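Local coordinates for protein peptidoglycan D,D-transpeptidase FtsI (PDB 6SYN) that probably cross-links the peptide stems of peptidoglycan during septal cell-wall synthesis, as a class B penicillin-binding protein inhibited by penicillins, at residues S418-G423 / Y434-K439; V475-P480 / G488-P493. All blocks are in the same frame, centred on the assembly; numbering follows the deposited sequence. Where two conformers were deposited one is given.

Contact 1: residues S418-G423 / Y434-K439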
loop_
_atom_site.group_PDB
_atom_site.type_symbol
_atom_site.label_atom_id
_atom_site.label_comp_id
_atom_site.label_asym_id
_atom_site.label_seq_id
_atom_site.Cartn_x
_atom_site.Cartn_y
_atom_site.Cartn_z
ATOM N N SER A 418 -0.256 23.326 8.855
ATOM C CA SER A 418 0.273 24.412 7.995
ATOM C C SER A 418 0.416 23.948 6.538
ATOM O O SER A 418 0.374 24.812 5.642
ATOM C CB SER A 418 1.594 24.874 8.544
ATOM O OG SER A 418 1.983 26.101 7.959
ATOM N N VAL A 419 0.599 22.648 6.306
ATOM C CA VAL A 419 0.960 22.094 4.970
ATOM C C VAL A 419 -0.276 22.142 4.059
ATOM O O VAL A 419 -0.096 22.410 2.862
ATOM C CB VAL A 419 1.575 20.685 5.100
ATOM C CG1 VAL A 419 1.919 20.067 3.751
ATOM C CG2 VAL A 419 2.808 20.708 5.992
ATOM N N ALA A 420 -1.481 21.939 4.606
ATOM C CA ALA A 420 -2.770 21.947 3.869
ATOM C C ALA A 420 -3.499 23.289 4.042
ATOM O O ALA A 420 -4.620 23.417 3.517
ATOM C CB ALA A 420 -3.631 20.799 4.334
ATOM N N LEU A 421 -2.902 24.253 4.752
ATOM C CA LEU A 421 -3.427 25.642 4.857
ATOM C C LEU A 421 -2.666 26.524 3.870
ATOM O O LEU A 421 -1.536 26.204 3.502
ATOM C CB LEU A 421 -3.299 26.137 6.303
ATOM C CG LEU A 421 -4.292 25.517 7.286
ATOM C CD1 LEU A 421 -3.870 25.752 8.729
ATOM C CD2 LEU A 421 -5.701 26.044 7.049
ATOM N N PRO A 422 -3.275 27.633 3.387
ATOM C CA PRO A 422 -2.609 28.539 2.448
ATOM C C PRO A 422 -1.213 28.962 2.927
ATOM O O PRO A 422 -1.033 29.197 4.100
ATOM C CB PRO A 422 -3.568 29.736 2.368
ATOM C CG PRO A 422 -4.931 29.129 2.658
ATOM C CD PRO A 422 -4.650 28.063 3.697
ATOM N N GLY A 423 -0.260 29.024 1.997
ATOM C CA GLY A 423 1.180 29.136 2.288
ATOM C C GLY A 423 1.856 27.779 2.202
ATOM O O GLY A 423 3.079 27.748 1.932
ATOM N N TYR A 434 -12.953 20.004 8.022
ATOM C CA TYR A 434 -12.007 19.208 8.848
ATOM C C TYR A 434 -10.621 19.855 8.813
ATOM O O TYR A 434 -10.235 20.408 7.759
ATOM C CB TYR A 434 -11.891 17.770 8.338
ATOM C CG TYR A 434 -13.117 16.907 8.509
ATOM C CD1 TYR A 434 -13.345 16.203 9.680
ATOM C CD2 TYR A 434 -14.035 16.761 7.480
ATOM C CE1 TYR A 434 -14.459 15.391 9.829
ATOM C CE2 TYR A 434 -15.156 15.958 7.614
ATOM C CZ TYR A 434 -15.370 15.268 8.794
ATOM O OH TYR A 434 -16.472 14.474 8.925
ATOM N N ARG A 435 -9.906 19.762 9.938
ATOM C CA ARG A 435 -8.472 20.121 10.089
ATOM C C ARG A 435 -7.634 18.858 9.889
ATOM O O ARG A 435 -8.037 17.795 10.416
ATOM C CB ARG A 435 -8.192 20.671 11.489
ATOM C CG ARG A 435 -9.094 21.817 11.924
ATOM C CD ARG A 435 -9.097 21.962 13.435
ATOM N NE ARG A 435 -7.758 22.063 14.002
ATOM C CZ ARG A 435 -7.462 21.932 15.295
ATOM N NH1 ARG A 435 -8.413 21.684 16.184
ATOM N NH2 ARG A 435 -6.208 22.050 15.701
ATOM N N ILE A 436 -6.509 18.964 9.173
ATOM C CA ILE A 436 -5.634 17.800 8.845
ATOM C C ILE A 436 -4.169 18.163 9.105
ATOM O O ILE A 436 -3.796 19.330 8.915
ATOM C CB ILE A 436 -5.852 17.292 7.400
ATOM C CG1 ILE A 436 -5.327 18.259 6.335
ATOM C CG2 ILE A 436 -7.313 16.940 7.161
ATOM C CD1 ILE A 436 -5.406 17.707 4.929
ATOM N N ALA A 437 -3.389 17.171 9.539
ATOM C CA ALA A 437 -1.927 17.240 9.744
ATOM C C ALA A 437 -1.243 16.299 8.744
ATOM O O ALA A 437 -1.200 15.073 8.994
ATOM C CB ALA A 437 -1.597 16.891 11.173
ATOM N N ILE A 438 -0.746 16.865 7.641
ATOM C CA ILE A 438 -0.049 16.129 6.549
ATOM C C ILE A 438 1.379 16.655 6.399
ATOM O O ILE A 438 1.680 17.765 6.867
ATOM C CB ILE A 438 -0.805 16.261 5.214
ATOM C CG1 ILE A 438 -0.741 17.684 4.649
ATOM C CG2 ILE A 438 -2.236 15.780 5.363
ATOM C CD1 ILE A 438 -0.995 17.764 3.159
ATOM N N LYS A 439 2.203 15.866 5.719
ATOM C CA LYS A 439 3.499 16.285 5.145
ATOM C C LYS A 439 3.566 15.736 3.718
ATOM O O LYS A 439 3.308 14.532 3.536
ATOM C CB LYS A 439 4.637 15.753 6.017
ATOM C CG LYS A 439 6.031 16.183 5.592
ATOM C CD LYS A 439 6.305 17.649 5.840
ATOM C CE LYS A 439 7.527 18.154 5.114
ATOM N NZ LYS A 439 7.271 18.287 3.664
#
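Ile436, just before strand 437-446, and Ile438, within it, pack against the loop that follows helix 406-416, where Val419 and Ala420 meet them. The two isoleucines adopt the same conformation: in each, CG1 sits between the backbone N and the carbonyl carbon (chi1 70° and 69°), and an extended chi2 carries CD1 onward. Both tips thus project from the same side of the chain, whereas Ala437 between them turns its methyl away, onto Val413 and Met416 of helix 406-416.

Val419 straddles the second isoleucine. Its CG1, anti to the backbone N (chi1 178°), lies 3.7 Å from Ile438 CG1, and the two side chains cross obliquely. The other branch, Val419 CG2, rests on the backbone instead, 3.3 Å from Ile438 O. A beta-branched residue suits this place because one methyl meets the isoleucine chain while the other lies against the carbonyl oxygen. The single methyl of Ala420 meets the tip of Ile436, CB 3.6 Å from CD1, and being short it lets the loop backbone come close. Ile438 CD1 approaches the same methyl more loosely, at 4.2 Å, so Ala420 touches both isoleucine ends.

No hydrogen bond joins the two segments; the contact is buried and apolar. Beyond it, Phe495 of helix 492-505 and Ala429 also press on Ile438. The backbone of Ala437 and Lys439 pairs with Val463 and Ala461 of the neighbouring strand. The lysine side chain starts away from the loop, and its NZ is hydrogen-bonded to Ser304 OG. Lys439, Thr440 and Gly441 are consistent with the KTG motif of penicillin-binding transpeptidases, on the edge strand bordering the active site, with the Lys439 side chain about 4 Å from the bound ligand.

Contact 2: residues V475-P480 / G488-P493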
loop_
_atom_site.group_PDB
_atom_site.type_symbol
_atom_site.label_atom_id
_atom_site.label_comp_id
_atom_site.label_asym_id
_atom_site.label_seq_id
_atom_site.Cartn_x
_atom_site.Cartn_y
_atom_site.Cartn_z
ATOM N N VAL A 475 -0.128 7.829 1.031
ATOM C CA VAL A 475 -0.314 7.704 -0.443
ATOM C C VAL A 475 1.042 8.012 -1.095
ATOM O O VAL A 475 1.588 9.108 -0.834
ATOM C CB VAL A 475 -1.437 8.643 -0.930
ATOM C CG1 VAL A 475 -1.669 8.554 -2.431
ATOM C CG2 VAL A 475 -2.733 8.388 -0.182
ATOM N N VAL A 476 1.584 7.050 -1.849
ATOM C CA VAL A 476 2.817 7.193 -2.682
ATOM C C VAL A 476 2.451 6.818 -4.124
ATOM O O VAL A 476 1.932 5.706 -4.328
ATOM C CB VAL A 476 3.991 6.345 -2.140
ATOM C CG1 VAL A 476 3.660 4.861 -2.042
ATOM C CG2 VAL A 476 5.264 6.543 -2.952
ATOM N N ILE A 477 2.660 7.735 -5.074
ATOM C CA ILE A 477 2.599 7.462 -6.542
ATOM C C ILE A 477 4.041 7.285 -7.019
ATOM O O ILE A 477 4.831 8.245 -6.907
ATOM C CB ILE A 477 1.890 8.581 -7.337
ATOM C CG1 ILE A 477 0.505 8.925 -6.780
ATOM C CG2 ILE A 477 1.831 8.225 -8.816
ATOM C CD1 ILE A 477 -0.518 7.821 -6.906
ATOM N N ASN A 478 4.355 6.101 -7.536
ATOM C CA ASN A 478 5.719 5.732 -7.986
ATOM C C ASN A 478 5.822 6.035 -9.486
ATOM O O ASN A 478 5.097 5.389 -10.274
ATOM C CB ASN A 478 6.032 4.294 -7.565
ATOM C CG ASN A 478 7.139 3.651 -8.370
ATOM O OD1 ASN A 478 8.237 4.193 -8.471
ATOM N ND2 ASN A 478 6.853 2.485 -8.932
ATOM N N ASP A 479 6.637 7.047 -9.820
ATOM C CA ASP A 479 7.092 7.461 -11.178
ATOM C C ASP A 479 5.948 8.033 -12.015
ATOM O O ASP A 479 5.697 7.562 -13.125
ATOM C CB ASP A 479 7.814 6.324 -11.906
ATOM C CG ASP A 479 8.645 6.801 -13.086
ATOM O OD1 ASP A 479 8.828 8.022 -13.225
ATOM O OD2 ASP A 479 9.102 5.952 -13.856
ATOM N N PRO A 480 5.284 9.121 -11.554
ATOM C CA PRO A 480 4.320 9.850 -12.378
ATOM C C PRO A 480 5.006 10.480 -13.601
ATOM O O PRO A 480 5.978 11.180 -13.411
ATOM C CB PRO A 480 3.740 10.924 -11.442
ATOM C CG PRO A 480 4.756 11.063 -10.327
ATOM C CD PRO A 480 5.431 9.711 -10.216
ATOM N N GLY A 488 2.653 17.212 -3.498
ATOM C CA GLY A 488 1.645 18.264 -3.263
ATOM C C GLY A 488 0.668 18.389 -4.420
ATOM O O GLY A 488 -0.482 18.811 -4.182
ATOM N N ALA A 489 1.111 18.027 -5.625
ATOM C CA ALA A 489 0.380 18.206 -6.900
ATOM C C ALA A 489 -0.314 16.906 -7.335
ATOM O O ALA A 489 -1.348 17.001 -8.021
ATOM C CB ALA A 489 1.357 18.681 -7.948
ATOM N N VAL A 490 0.233 15.744 -6.956
ATOM C CA VAL A 490 -0.145 14.407 -7.512
ATOM C C VAL A 490 -0.775 13.523 -6.428
ATOM O O VAL A 490 -1.779 12.855 -6.746
ATOM C CB VAL A 490 1.074 13.718 -8.153
ATOM C CG1 VAL A 490 0.811 12.247 -8.441
ATOM C CG2 VAL A 490 1.521 14.439 -9.415
ATOM N N SER A 491 -0.207 13.492 -5.216
ATOM C CA SER A 491 -0.648 12.598 -4.107
ATOM C C SER A 491 -1.541 13.347 -3.099
ATOM O O SER A 491 -2.534 12.741 -2.646
ATOM C CB SER A 491 0.536 11.945 -3.442
ATOM O OG SER A 491 1.241 11.133 -4.372
ATOM N N ALA A 492 -1.226 14.607 -2.770
ATOM C CA ALA A 492 -2.048 15.481 -1.894
ATOM C C ALA A 492 -3.531 15.361 -2.246
ATOM O O ALA A 492 -4.346 15.111 -1.365
ATOM C CB ALA A 492 -1.578 16.915 -1.976
ATOM N N PRO A 493 -3.947 15.528 -3.524
ATOM C CA PRO A 493 -5.369 15.487 -3.866
ATOM C C PRO A 493 -5.993 14.111 -3.606
ATOM O O PRO A 493 -7.109 14.070 -3.129
ATOM C CB PRO A 493 -5.436 15.845 -5.363
ATOM C CG PRO A 493 -4.027 15.638 -5.891
ATOM C CD PRO A 493 -3.101 15.787 -4.702
#
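No aromatic ring or stack takes part here, and the flat polar groups of 475-480 are engaged by other parts of the fold: the Asn478 amide bonds Lys445 through OD1, and the Asp479 carboxylate forms a salt bridge to Arg455 through OD2 and a hydrogen bond to Gln481 through OD1. The ring of Pro480 makes a loose touch, its CB 4.4 Å from Val490 CG1.

Strand 471-478 instead offers Val475 and Ile477, which point at Val490 and Ser491, where helix 487-490 gives way to helix 492-505. Ile477 CG1, anti to its own carbonyl carbon (chi1 -53°), comes within 3.7 Å of Val490 CG1, which is anti to its backbone N (chi1 167°); the two side chains cross obliquely. Ser491 packs beside them, its CB 4.0 Å from Val475 O and its OG 3.3 Å from Ile477 CG1.

That hydroxyl is buried against carbon, yet it has a partner in the next strand, a hydrogen bond to Ala458 O. A small serine can therefore lie close against the sheet with its polar atom satisfied. The chemistry implies that the two segments meet by van der Waals packing, with no hydrogen bond between them, their polar groups being satisfied by neighbouring parts of the fold.

Contact 1 closes before contact 2 opens along the chain, and both belong to the transpeptidase domain. Their centres lie about 16 Å apart, with nearest atoms about 5 Å apart. They share one antiparallel five-stranded sheet: 437-446 of contact 1 is an edge strand, 471-478 of contact 2 is the central one, and 455-464 runs between them. Helix 492-505 connects the two, since it starts in contact 2 and sends Phe495 onto Ile438 of contact 1; Ala429 likewise touches both Ile438 and Ala492. Contact 1 adjoins the ligand pocket, whereas contact 2 sets the start of the C-terminal helical region against the central strand, so both pack on the sheet whose edge strand lines the pocket.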